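Long-range contacts in D-3-phosphoglycerate dehydrogenase oxidoreductase protein (Ralstonia solanacearum, PDB 3GG9), which probably oxidises D-3-phosphoglycerate with NAD as cofactor, as a member of the D-isomer specific 2-hydroxyacid dehydrogenase family: residues A121-I126 and R156-Q161; P127-S132 and Q139-K144; Q215-S220 and R240-A245; A236-M241 and G268-A273. All blocks are in the same frame, centred on the assembly; numbering follows the deposited sequence.

Interaction 1 (A121-I126 and R156-Q161); sequences AAQRRI and RVLKGQ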
loop_
_atom_site.group_PDB
_atom_site.type_symbol
_atom_site.label_atom_id
_atom_site.label_comp_id
_atom_site.label_asym_id
_atom_site.label_seq_id
_atom_site.Cartn_x
_atom_site.Cartn_y
_atom_site.Cartn_z
ATOM N N ALA A 121 2.412 0.750 -2.245
ATOM C CA ALA A 121 1.768 2.047 -2.415
ATOM C C ALA A 121 2.520 2.825 -3.478
ATOM O O ALA A 121 1.909 3.336 -4.401
ATOM C CB ALA A 121 1.721 2.810 -1.093
ATOM N N ALA A 122 3.850 2.844 -3.382
ATOM C CA ALA A 122 4.691 3.551 -4.368
ATOM C C ALA A 122 4.646 2.908 -5.758
ATOM O O ALA A 122 4.371 3.573 -6.758
ATOM C CB ALA A 122 6.130 3.657 -3.841
ATOM N N GLN A 123 4.840 1.593 -5.841
ATOM C CA GLN A 123 4.870 0.962 -7.173
ATOM C C GLN A 123 3.541 1.057 -7.921
ATOM O O GLN A 123 3.509 0.959 -9.153
ATOM C CB GLN A 123 5.304 -0.522 -7.088
ATOM C CG GLN A 123 6.805 -0.736 -6.798
ATOM C CD GLN A 123 7.736 -0.013 -7.809
ATOM O OE1 GLN A 123 7.825 1.218 -7.828
ATOM N NE2 GLN A 123 8.419 -0.784 -8.638
ATOM N N ARG A 124 2.441 1.219 -7.182
ATOM C CA ARG A 124 1.142 1.344 -7.833
ATOM C C ARG A 124 0.620 2.765 -7.831
ATOM O O ARG A 124 -0.530 3.008 -8.242
ATOM C CB ARG A 124 0.093 0.392 -7.250
ATOM C CG ARG A 124 0.338 -1.120 -7.602
ATOM C CD ARG A 124 0.554 -1.370 -9.124
ATOM N NE ARG A 124 -0.704 -1.431 -9.883
ATOM C CZ ARG A 124 -1.342 -2.550 -10.219
ATOM N NH1 ARG A 124 -0.863 -3.740 -9.854
ATOM N NH2 ARG A 124 -2.475 -2.464 -10.910
ATOM N N ARG A 125 1.456 3.673 -7.348
ATOM C CA ARG A 125 1.156 5.134 -7.309
ATOM C C ARG A 125 -0.142 5.452 -6.586
ATOM O O ARG A 125 -0.877 6.371 -6.945
ATOM C CB ARG A 125 1.219 5.753 -8.712
ATOM C CG ARG A 125 2.621 5.742 -9.329
ATOM C CD ARG A 125 2.950 4.437 -10.073
ATOM N NE ARG A 125 4.161 4.537 -10.888
ATOM C CZ ARG A 125 5.398 4.242 -10.483
ATOM N NH1 ARG A 125 6.397 4.356 -11.335
ATOM N NH2 ARG A 125 5.652 3.812 -9.252
ATOM N N ILE A 126 -0.417 4.670 -5.547
ATOM C CA ILE A 126 -1.653 4.803 -4.812
ATOM C C ILE A 126 -1.936 6.206 -4.212
ATOM O O ILE A 126 -3.005 6.719 -4.481
ATOM C CB ILE A 126 -1.841 3.668 -3.812
ATOM C CG1 ILE A 126 -1.911 2.362 -4.600
ATOM C CG2 ILE A 126 -3.069 3.917 -2.930
ATOM C CD1 ILE A 126 -2.200 1.174 -3.744
ATOM N N ARG A 156 3.424 -0.512 -11.638
ATOM C CA ARG A 156 4.410 -1.523 -11.972
ATOM C C ARG A 156 4.177 -2.763 -11.111
ATOM O O ARG A 156 3.942 -2.670 -9.912
ATOM C CB ARG A 156 5.829 -0.997 -11.763
ATOM C CG ARG A 156 6.015 0.454 -12.213
ATOM C CD ARG A 156 7.478 0.885 -12.133
ATOM N NE ARG A 156 8.141 0.830 -13.429
ATOM C CZ ARG A 156 8.909 -0.169 -13.843
ATOM N NH1 ARG A 156 9.144 -1.227 -13.074
ATOM N NH2 ARG A 156 9.444 -0.097 -15.038
ATOM N N VAL A 157 4.258 -3.913 -11.757
ATOM C CA VAL A 157 4.050 -5.210 -11.105
ATOM C C VAL A 157 5.359 -5.560 -10.388
ATOM O O VAL A 157 6.439 -5.171 -10.841
ATOM C CB VAL A 157 3.650 -6.288 -12.155
ATOM C CG1 VAL A 157 4.717 -6.476 -13.151
ATOM C CG2 VAL A 157 3.326 -7.618 -11.537
ATOM N N LEU A 158 5.256 -6.248 -9.249
ATOM C CA LEU A 158 6.434 -6.690 -8.514
ATOM C C LEU A 158 6.950 -8.021 -9.042
ATOM O O LEU A 158 8.161 -8.201 -9.164
ATOM C CB LEU A 158 6.140 -6.797 -7.017
ATOM C CG LEU A 158 5.736 -5.496 -6.312
ATOM C CD1 LEU A 158 5.382 -5.807 -4.855
ATOM C CD2 LEU A 158 6.855 -4.503 -6.353
ATOM N N LYS A 159 6.037 -8.942 -9.339
ATOM C CA LYS A 159 6.417 -10.277 -9.841
ATOM C C LYS A 159 7.498 -10.207 -10.915
ATOM O O LYS A 159 7.330 -9.517 -11.902
ATOM C CB LYS A 159 5.210 -11.045 -10.403
ATOM C CG LYS A 159 5.573 -12.483 -10.845
ATOM C CD LYS A 159 4.387 -13.257 -11.421
ATOM C CE LYS A 159 4.750 -14.720 -11.547
ATOM N NZ LYS A 159 3.701 -15.520 -12.216
ATOM N N GLY A 160 8.616 -10.892 -10.686
ATOM C CA GLY A 160 9.666 -11.015 -11.690
ATOM C C GLY A 160 10.644 -9.858 -11.715
ATOM O O GLY A 160 11.560 -9.851 -12.528
ATOM N N GLN A 161 10.436 -8.874 -10.835
ATOM C CA GLN A 161 11.352 -7.757 -10.655
ATOM C C GLN A 161 12.375 -8.027 -9.561
ATOM O O GLN A 161 12.254 -8.965 -8.782
ATOM C CB GLN A 161 10.569 -6.493 -10.306
ATOM C CG GLN A 161 9.577 -6.119 -11.364
ATOM C CD GLN A 161 10.192 -5.217 -12.391
ATOM O OE1 GLN A 161 10.268 -4.002 -12.193
ATOM N NE2 GLN A 161 10.655 -5.802 -13.497
HETATM O O HOH W 1 8.681 -3.261 -9.541
HETATM O O HOH W 2 1.856 -4.282 -8.720
#
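One backbone hydrogen bond joins the end of helix 109-123 to the loop leading into strand 162-166: Arg156 N donates to Gln123 O at 2.9 Å, with an N-H...O angle of 154° and the donor standing above the carbonyl plane. Water extends this link on two flanks. One molecule accepts from Gln123 NE2 and donates to Val157 O and Gln161 OE1, and a second accepts from Arg124 NH1 and donates to Arg156 O.

Van der Waals contact involves mostly the carbons of long polar side chains, with Leu158 as the apolar partner. Gln123, bent at chi2, lays its CG against Leu158 CD2 at 3.8 Å and turns its NE2 to Arg156 CD at 4.0 Å. Arg124 CD rests near Arg156 O.

The arginines meet through methylenes: Arg156 CG lies over one face of the Arg125 guanidinium, toward its rim, and Arg125 NH1 is 3.7 Å from Arg156 CD. The two guanidinium planes are 49° apart, and the like charges Arg125 NH1 and Arg156 NE approach to 4.5 Å. Other bonds hold the Arg125 group: its NH2 donates in plane to Ala122 O at 2.8 Å, while NH1 reaches Phe152 O. Arg124 is held mainly by the second subunit, its NH1 bonding Ala110 O there.

Arg125, at phi 55°, with bonds from Arg125 N to Ala122 O and from Ile126 N to Ala121 O, forms the Schellman motif that ends helix 109-123, next to this contact and at the dimer interface.

Interaction 2 (P127-S132 and Q139-K144); sequences PQYVAS and QQSGLK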
loop_
_atom_site.group_PDB
_atom_site.type_symbol
_atom_site.label_atom_id
_atom_site.label_comp_id
_atom_site.label_asym_id
_atom_site.label_seq_id
_atom_site.Cartn_x
_atom_site.Cartn_y
_atom_site.Cartn_z
ATOM N N PRO A 127 -0.992 6.817 -3.441
ATOM C CA PRO A 127 -1.292 8.159 -2.928
ATOM C C PRO A 127 -1.621 9.162 -4.044
ATOM O O PRO A 127 -2.592 9.920 -3.923
ATOM C CB PRO A 127 0.008 8.558 -2.212
ATOM C CG PRO A 127 0.612 7.273 -1.819
ATOM C CD PRO A 127 0.340 6.362 -2.976
ATOM N N GLN A 128 -0.840 9.131 -5.123
ATOM C CA GLN A 128 -1.038 10.026 -6.267
ATOM C C GLN A 128 -2.394 9.843 -6.974
ATOM O O GLN A 128 -3.077 10.814 -7.264
ATOM C CB GLN A 128 0.108 9.899 -7.276
ATOM C CG GLN A 128 1.506 10.215 -6.714
ATOM C CD GLN A 128 2.251 8.980 -6.209
ATOM O OE1 GLN A 128 1.642 7.978 -5.799
ATOM N NE2 GLN A 128 3.576 9.042 -6.253
ATOM N N TYR A 129 -2.777 8.603 -7.239
ATOM C CA TYR A 129 -4.042 8.339 -7.897
ATOM C C TYR A 129 -5.218 8.688 -6.987
ATOM O O TYR A 129 -6.228 9.211 -7.458
ATOM C CB TYR A 129 -4.157 6.858 -8.268
ATOM C CG TYR A 129 -3.624 6.420 -9.617
ATOM C CD1 TYR A 129 -4.227 6.836 -10.816
ATOM C CD2 TYR A 129 -2.578 5.503 -9.688
ATOM C CE1 TYR A 129 -3.746 6.378 -12.071
ATOM C CE2 TYR A 129 -2.101 5.046 -10.915
ATOM C CZ TYR A 129 -2.689 5.479 -12.096
ATOM O OH TYR A 129 -2.181 4.977 -13.280
ATOM N N VAL A 130 -5.095 8.374 -5.692
ATOM C CA VAL A 130 -6.171 8.615 -4.717
ATOM C C VAL A 130 -6.443 10.126 -4.573
ATOM O O VAL A 130 -7.604 10.562 -4.600
ATOM C CB VAL A 130 -5.835 8.018 -3.337
ATOM C CG1 VAL A 130 -6.716 8.615 -2.243
ATOM C CG2 VAL A 130 -5.988 6.500 -3.372
ATOM N N ALA A 131 -5.371 10.900 -4.438
ATOM C CA ALA A 131 -5.464 12.351 -4.254
ATOM C C ALA A 131 -6.024 13.066 -5.485
ATOM O O ALA A 131 -6.793 14.028 -5.360
ATOM C CB ALA A 131 -4.103 12.918 -3.912
ATOM N N SER A 132 -5.607 12.614 -6.665
ATOM C CA SER A 132 -6.142 13.122 -7.930
ATOM C C SER A 132 -7.631 12.894 -8.062
ATOM O O SER A 132 -8.351 13.767 -8.528
ATOM C CB SER A 132 -5.479 12.433 -9.099
ATOM O OG SER A 132 -4.168 12.924 -9.282
ATOM N N GLN A 139 -8.272 8.552 -12.870
ATOM C CA GLN A 139 -7.133 7.741 -13.316
ATOM C C GLN A 139 -5.946 8.618 -13.768
ATOM O O GLN A 139 -5.462 8.485 -14.886
ATOM C CB GLN A 139 -7.573 6.745 -14.397
ATOM C CG GLN A 139 -6.651 5.560 -14.592
ATOM C CD GLN A 139 -7.259 4.500 -15.477
ATOM O OE1 GLN A 139 -6.846 4.331 -16.628
ATOM N NE2 GLN A 139 -8.241 3.771 -14.948
ATOM N N GLN A 140 -5.516 9.532 -12.902
ATOM C CA GLN A 140 -4.353 10.404 -13.178
ATOM C C GLN A 140 -3.388 10.426 -11.989
ATOM O O GLN A 140 -3.780 10.749 -10.870
ATOM C CB GLN A 140 -4.793 11.838 -13.511
ATOM C CG GLN A 140 -5.689 11.991 -14.744
ATOM C CD GLN A 140 -4.981 11.725 -16.072
ATOM O OE1 GLN A 140 -3.755 11.667 -16.149
ATOM N NE2 GLN A 140 -5.767 11.572 -17.131
ATOM N N SER A 141 -2.128 10.082 -12.216
ATOM C CA SER A 141 -1.190 9.985 -11.104
ATOM C C SER A 141 -0.073 11.013 -11.206
ATOM O O SER A 141 0.868 10.983 -10.410
ATOM C CB SER A 141 -0.586 8.587 -11.063
ATOM O OG SER A 141 -0.037 8.256 -12.337
ATOM N N GLY A 142 -0.166 11.913 -12.189
ATOM C CA GLY A 142 0.941 12.827 -12.504
ATOM C C GLY A 142 2.120 12.073 -13.099
ATOM O O GLY A 142 1.935 11.157 -13.917
ATOM N N LEU A 143 3.331 12.466 -12.704
ATOM C CA LEU A 143 4.586 11.780 -13.084
ATOM C C LEU A 143 4.841 11.719 -14.605
ATOM O O LEU A 143 5.507 10.802 -15.110
ATOM C CB LEU A 143 4.675 10.372 -12.431
ATOM C CG LEU A 143 4.538 10.342 -10.899
ATOM C CD1 LEU A 143 4.043 8.992 -10.409
ATOM C CD2 LEU A 143 5.856 10.680 -10.237
ATOM N N LYS A 144 4.327 12.722 -15.317
ATOM C CA LYS A 144 4.423 12.745 -16.781
ATOM C C LYS A 144 5.419 13.770 -17.323
ATOM O O LYS A 144 5.383 14.120 -18.505
ATOM C CB LYS A 144 3.038 12.883 -17.433
ATOM C CG LYS A 144 2.151 13.987 -16.897
ATOM C CD LYS A 144 0.786 13.932 -17.576
ATOM C CE LYS A 144 -0.197 14.925 -16.968
ATOM N NZ LYS A 144 0.113 16.338 -17.348
HETATM O O HOH W 3 -7.038 9.501 -10.296
#
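Tyr129 swings its ring off the helix with chi1 -89°; the loop backbone sets Ser141 CB over that ring, and chi1 53°, with OG between the backbone N and carbonyl carbon, brings Ser141 OG over the same face near CZ. Ser141 CB stands over the centre of the Tyr129 ring, 3.7 Å from the centroid and 4° off the normal, a CH-pi contact nearly straight along that axis. The ring edge meets backbone instead: Tyr129 CE1 comes within 3.6 Å of Gln139 C.

Elsewhere on the helix, Ser132 and Gln128 also meet the loop. Ser132 OG, anti to its own carbonyl carbon, lies 2.7 Å from Gln140 O, a distance fit for a hydrogen bond, although Gln128 O is a competing acceptor for the same proton. Gln128 CB packs on Ser141 O at 3.4 Å, and the bend at chi2 carries its NE2 to 4.2 Å from Leu143 CD1, the two side chains crossing at about a right angle. A water donates to Tyr129 O and accepts from Gln140 N, joining helix and loop backbones.

Farther out, Gln128 NE2 bonds Glu293 O and Ser141 OG bonds Gly153 O, while Gln12 of the second subunit bonds both Tyr129 OH, through NE2, and Ser141 OG, through OE1. The loop folds back along helix 126-134, with Gln128 touching strands 295-297 and 272-275 and Leu143 also resting on strand 272-275.

Interaction 3 (Q215-S220 and R240-A245); sequences QSDVLS and RMKPTA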
loop_
_atom_site.group_PDB
_atom_site.type_symbol
_atom_site.label_atom_id
_atom_site.label_comp_id
_atom_site.label_asym_id
_atom_site.label_seq_id
_atom_site.Cartn_x
_atom_site.Cartn_y
_atom_site.Cartn_z
ATOM N N GLN A 215 21.148 -3.028 -10.045
ATOM C CA GLN A 215 20.215 -4.086 -10.431
ATOM C C GLN A 215 18.794 -4.022 -9.864
ATOM O O GLN A 215 17.869 -4.565 -10.475
ATOM C CB GLN A 215 20.803 -5.439 -10.050
ATOM C CG GLN A 215 21.973 -5.897 -10.913
ATOM C CD GLN A 215 22.485 -7.240 -10.441
ATOM O OE1 GLN A 215 22.155 -8.278 -11.013
ATOM N NE2 GLN A 215 23.237 -7.233 -9.348
ATOM N N SER A 216 18.612 -3.390 -8.705
ATOM C CA SER A 216 17.324 -3.434 -8.011
ATOM C C SER A 216 16.262 -2.585 -8.680
ATOM O O SER A 216 16.518 -1.440 -9.049
ATOM C CB SER A 216 17.475 -2.977 -6.561
ATOM O OG SER A 216 18.395 -3.785 -5.860
ATOM N N ASP A 217 15.065 -3.138 -8.829
ATOM C CA ASP A 217 13.916 -2.345 -9.258
ATOM C C ASP A 217 13.312 -1.644 -8.039
ATOM O O ASP A 217 12.755 -0.556 -8.134
ATOM C CB ASP A 217 12.891 -3.234 -9.976
ATOM C CG ASP A 217 13.459 -3.862 -11.243
ATOM O OD1 ASP A 217 13.732 -3.118 -12.214
ATOM O OD2 ASP A 217 13.644 -5.100 -11.273
ATOM N N VAL A 218 13.432 -2.302 -6.891
ATOM C CA VAL A 218 13.034 -1.756 -5.603
ATOM C C VAL A 218 14.218 -2.033 -4.683
ATOM O O VAL A 218 14.718 -3.156 -4.611
ATOM C CB VAL A 218 11.726 -2.448 -5.080
ATOM C CG1 VAL A 218 11.427 -2.080 -3.630
ATOM C CG2 VAL A 218 10.519 -2.133 -5.993
ATOM N N LEU A 219 14.699 -0.999 -4.004
ATOM C CA LEU A 219 15.786 -1.181 -3.052
ATOM C C LEU A 219 15.330 -0.686 -1.693
ATOM O O LEU A 219 14.966 0.485 -1.515
ATOM C CB LEU A 219 17.069 -0.477 -3.516
ATOM C CG LEU A 219 18.371 -0.833 -2.770
ATOM C CD1 LEU A 219 19.551 -0.577 -3.689
ATOM C CD2 LEU A 219 18.566 -0.106 -1.427
ATOM N N SER A 220 15.360 -1.576 -0.715
ATOM C CA SER A 220 14.900 -1.189 0.594
ATOM C C SER A 220 15.991 -1.339 1.618
ATOM O O SER A 220 16.667 -2.388 1.674
ATOM C CB SER A 220 13.651 -1.968 0.994
ATOM O OG SER A 220 13.167 -1.471 2.222
ATOM N N ARG A 240 23.399 5.538 -9.287
ATOM C CA ARG A 240 23.676 4.266 -9.949
ATOM C C ARG A 240 22.364 3.550 -10.293
ATOM O O ARG A 240 22.317 2.689 -11.179
ATOM C CB ARG A 240 24.477 3.387 -8.985
ATOM C CG ARG A 240 25.453 2.436 -9.612
ATOM C CD ARG A 240 26.897 2.801 -9.338
ATOM N NE ARG A 240 27.164 3.035 -7.920
ATOM C CZ ARG A 240 28.373 3.265 -7.413
ATOM N NH1 ARG A 240 28.521 3.491 -6.109
ATOM N NH2 ARG A 240 29.435 3.272 -8.208
ATOM N N MET A 241 21.304 3.901 -9.556
ATOM C CA MET A 241 19.991 3.249 -9.677
ATOM C C MET A 241 19.332 3.466 -11.038
ATOM O O MET A 241 19.610 4.462 -11.714
ATOM C CB MET A 241 19.050 3.672 -8.527
ATOM C CG MET A 241 19.495 3.182 -7.122
ATOM S SD MET A 241 18.402 3.510 -5.689
ATOM C CE MET A 241 17.021 2.420 -6.035
ATOM N N LYS A 242 18.468 2.539 -11.445
ATOM C CA LYS A 242 17.697 2.713 -12.679
ATOM C C LYS A 242 16.824 3.982 -12.616
ATOM O O LYS A 242 16.412 4.391 -11.531
ATOM C CB LYS A 242 16.795 1.513 -12.956
ATOM C CG LYS A 242 17.502 0.170 -12.959
ATOM C CD LYS A 242 16.500 -0.939 -13.223
ATOM C CE LYS A 242 17.142 -2.279 -13.018
ATOM N NZ LYS A 242 16.233 -3.397 -13.442
ATOM N N PRO A 243 16.550 4.606 -13.780
ATOM C CA PRO A 243 15.567 5.696 -13.856
ATOM C C PRO A 243 14.140 5.299 -13.466
ATOM O O PRO A 243 13.348 6.170 -13.173
ATOM C CB PRO A 243 15.588 6.084 -15.338
ATOM C CG PRO A 243 16.907 5.632 -15.822
ATOM C CD PRO A 243 17.179 4.364 -15.093
ATOM N N THR A 244 13.820 4.008 -13.480
ATOM C CA THR A 244 12.494 3.514 -13.085
ATOM C C THR A 244 12.462 2.905 -11.661
ATOM O O THR A 244 11.418 2.378 -11.212
ATOM C CB THR A 244 12.062 2.379 -14.019
ATOM O OG1 THR A 244 13.122 1.408 -14.092
ATOM C CG2 THR A 244 11.723 2.908 -15.411
ATOM N N ALA A 245 13.606 2.958 -10.990
ATOM C CA ALA A 245 13.811 2.319 -9.699
ATOM C C ALA A 245 13.187 3.063 -8.531
ATOM O O ALA A 245 13.083 4.297 -8.533
ATOM C CB ALA A 245 15.294 2.089 -9.454
HETATM O O HOH W 4 17.719 -6.139 -12.632
HETATM O O HOH W 5 18.327 0.462 -9.417
HETATM O O HOH W 6 12.832 -0.504 -12.202
HETATM O O HOH W 7 10.825 0.122 -10.105
#
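A salt bridge carries the contact: Lys242 NZ donates to Asp217 OD1 at 2.8 Å, meeting it from above the carboxylate plane, 41° out of it. The lysine chain is extended beyond CG and passes Gln215 O, with CE 3.5 Å from that carbonyl. Beside it, Ala245 CA makes a CA-H...O contact of 3.4 Å to Asp217 O, and Met241 CE, turned by the bend at chi3 (70°), touches Leu219 CB at 3.8 Å.

These contacts lie where strands 218-221 and 246-249 begin side by side in the parallel sheet of the Rossmann-type NAD-binding domain; Asp217 and Leu219 both pair through their backbones with Leu246.

Around this first shell, four waters span the segments. One accepts from Lys242 NZ and donates to Gln215 O, and another accepts from Lys242 N and donates to Ser216 O at 2.7 Å. A third donates to Asp217 OD1 and also bonds Thr244 OG1, while a fourth lies between Asp217 O and Thr244 O.

Farther out, Thr162 N fixes the carboxylate by bonding Asp217 OD2, and a type I turn, closed by Ala245 N to Lys242 O, presents Lys242. Phe213 of helix 209-215 packs on both Leu219 and Met241.

Interaction 4 (A236-M241 and G268-A273); sequences ADLTRM and GRPGMA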
loop_
_atom_site.group_PDB
_atom_site.type_symbol
_atom_site.label_atom_id
_atom_site.label_comp_id
_atom_site.label_asym_id
_atom_site.label_seq_id
_atom_site.Cartn_x
_atom_site.Cartn_y
_atom_site.Cartn_z
ATOM N N ALA A 236 26.370 9.036 -5.119
ATOM C CA ALA A 236 26.939 8.190 -6.171
ATOM C C ALA A 236 26.205 6.848 -6.225
ATOM O O ALA A 236 25.870 6.360 -7.313
ATOM C CB ALA A 236 28.439 7.978 -5.966
ATOM N N ASP A 237 25.942 6.278 -5.052
ATOM C CA ASP A 237 25.177 5.026 -4.938
ATOM C C ASP A 237 23.767 5.158 -5.511
ATOM O O ASP A 237 23.322 4.323 -6.292
ATOM C CB ASP A 237 25.071 4.599 -3.470
ATOM C CG ASP A 237 26.416 4.213 -2.864
ATOM O OD1 ASP A 237 26.654 4.552 -1.680
ATOM O OD2 ASP A 237 27.223 3.563 -3.564
ATOM N N LEU A 238 23.035 6.179 -5.067
ATOM C CA LEU A 238 21.679 6.432 -5.566
ATOM C C LEU A 238 21.619 6.730 -7.068
ATOM O O LEU A 238 20.715 6.276 -7.750
ATOM C CB LEU A 238 21.037 7.579 -4.773
ATOM C CG LEU A 238 20.753 7.287 -3.300
ATOM C CD1 LEU A 238 20.349 8.571 -2.599
ATOM C CD2 LEU A 238 19.680 6.187 -3.129
ATOM N N THR A 239 22.576 7.497 -7.598
ATOM C CA THR A 239 22.547 7.814 -9.031
ATOM C C THR A 239 22.987 6.636 -9.918
ATOM O O THR A 239 22.925 6.717 -11.133
ATOM C CB THR A 239 23.316 9.117 -9.373
ATOM O OG1 THR A 239 24.629 9.041 -8.835
ATOM C CG2 THR A 239 22.595 10.346 -8.775
ATOM N N ARG A 240 23.399 5.538 -9.287
ATOM C CA ARG A 240 23.676 4.266 -9.949
ATOM C C ARG A 240 22.364 3.550 -10.293
ATOM O O ARG A 240 22.317 2.689 -11.179
ATOM C CB ARG A 240 24.477 3.387 -8.985
ATOM C CG ARG A 240 25.453 2.436 -9.612
ATOM C CD ARG A 240 26.897 2.801 -9.338
ATOM N NE ARG A 240 27.164 3.035 -7.920
ATOM C CZ ARG A 240 28.373 3.265 -7.413
ATOM N NH1 ARG A 240 28.521 3.491 -6.109
ATOM N NH2 ARG A 240 29.435 3.272 -8.208
ATOM N N MET A 241 21.304 3.901 -9.556
ATOM C CA MET A 241 19.991 3.249 -9.677
ATOM C C MET A 241 19.332 3.466 -11.038
ATOM O O MET A 241 19.610 4.462 -11.714
ATOM C CB MET A 241 19.050 3.672 -8.527
ATOM C CG MET A 241 19.495 3.182 -7.122
ATOM S SD MET A 241 18.402 3.510 -5.689
ATOM C CE MET A 241 17.021 2.420 -6.035
ATOM N N GLY A 268 17.288 12.262 -11.422
ATOM C CA GLY A 268 16.439 11.306 -12.128
ATOM C C GLY A 268 16.713 9.834 -11.875
ATOM O O GLY A 268 16.072 8.970 -12.489
ATOM N N ARG A 269 17.689 9.554 -11.012
ATOM C CA ARG A 269 18.053 8.178 -10.592
ATOM C C ARG A 269 18.245 8.189 -9.075
ATOM O O ARG A 269 19.115 8.898 -8.577
ATOM C CB ARG A 269 19.329 7.683 -11.280
ATOM C CG ARG A 269 19.228 7.631 -12.806
ATOM C CD ARG A 269 20.583 7.526 -13.479
ATOM N NE ARG A 269 20.954 6.129 -13.614
ATOM C CZ ARG A 269 20.831 5.417 -14.726
ATOM N NH1 ARG A 269 21.184 4.141 -14.717
ATOM N NH2 ARG A 269 20.379 5.974 -15.840
ATOM N N PRO A 270 17.413 7.436 -8.322
ATOM C CA PRO A 270 16.303 6.566 -8.732
ATOM C C PRO A 270 15.123 7.401 -9.250
ATOM O O PRO A 270 15.151 8.620 -9.131
ATOM C CB PRO A 270 15.927 5.861 -7.431
ATOM C CG PRO A 270 16.254 6.862 -6.365
ATOM C CD PRO A 270 17.552 7.491 -6.853
ATOM N N GLY A 271 14.111 6.752 -9.810
ATOM C CA GLY A 271 12.928 7.449 -10.315
ATOM C C GLY A 271 11.941 7.838 -9.223
ATOM O O GLY A 271 11.175 8.803 -9.362
ATOM N N MET A 272 11.947 7.080 -8.131
ATOM C CA MET A 272 10.971 7.299 -7.068
ATOM C C MET A 272 11.541 6.894 -5.720
ATOM O O MET A 272 12.436 6.046 -5.634
ATOM C CB MET A 272 9.666 6.535 -7.370
ATOM C CG MET A 272 8.471 6.845 -6.401
ATOM S SD MET A 272 6.818 6.245 -6.859
ATOM C CE MET A 272 6.609 7.253 -8.343
ATOM N N ALA A 273 11.052 7.548 -4.676
ATOM C CA ALA A 273 11.349 7.143 -3.325
ATOM C C ALA A 273 10.100 7.005 -2.445
ATOM O O ALA A 273 9.068 7.632 -2.692
ATOM C CB ALA A 273 12.353 8.059 -2.706
#
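Leu238, on the last turn of helix 235-238, sets its CB 4.1 Å from Pro270 CD. Its carbonyl comes nearer still: Leu238 O lies 3.5 Å from Pro270 CD and only 3.2 Å from Arg269 O, two acceptors with no bond between them. That carbonyl is instead taken by Met241 N, which closes the type I turn from Leu238 to Met241.

Next comes Thr239. Its CG2 is 3.8 Å from Arg269 O, while OG1 bonds Val235 O, in helix 235-238. Thr239 O accepts a weak hydrogen bond from Arg269 NE, 3.2 Å long with an N-H...O angle of 125°. The arginine reaches it through a chain bent at chi3 (89°), which runs across the turn with CB, CG and CD all passing near carbonyl oxygens.

The turn leads from helix 235-238 toward strand 246-249, and the partner loop leads from helix 260-267 into strand 272-275. Two successive helix-to-strand connections of the Rossmann-type domain therefore meet beside its parallel sheet.

Arg240 starts its side chain away from the 268-273 segment; in one of its two conformers, NH1 forms a salt bridge with Asp237 OD2. Its O lies in the Arg269 guanidinium plane, at the edge.

At Met241, O is 2.9 Å from Arg269 NE, and SD meets Pro270 CB at 3.8 Å, the two side chains crossing obliquely. A cis peptide bond precedes Pro270, whose ring also touches Ala264 and Phe247.

Interactions 3 and 4 are the closest pair, their centres about 7 Å apart: they share Arg240 and Met241, and Ala245 O lies 3.0 Å from Met272 N, a probable hydrogen bond between neighbouring strand starts. Interaction 1 lies about 12 Å from interaction 3, centre to centre, and touches it where Gln123 NE2 meets Val218 CG2 at 3.6 Å. Interaction 2 nests in the loop that interaction 1 closes, and Arg125 CG packs on Leu143 CD1. Met272, in interaction 4, touches both: its SD is 3.6 Å from Arg125 NH2 and its CE 3.7 Å from Leu143 CD1. Interactions 1 and 2 reach the second subunit. A bound glycerol lies about 9 Å from the Leu238 side chain.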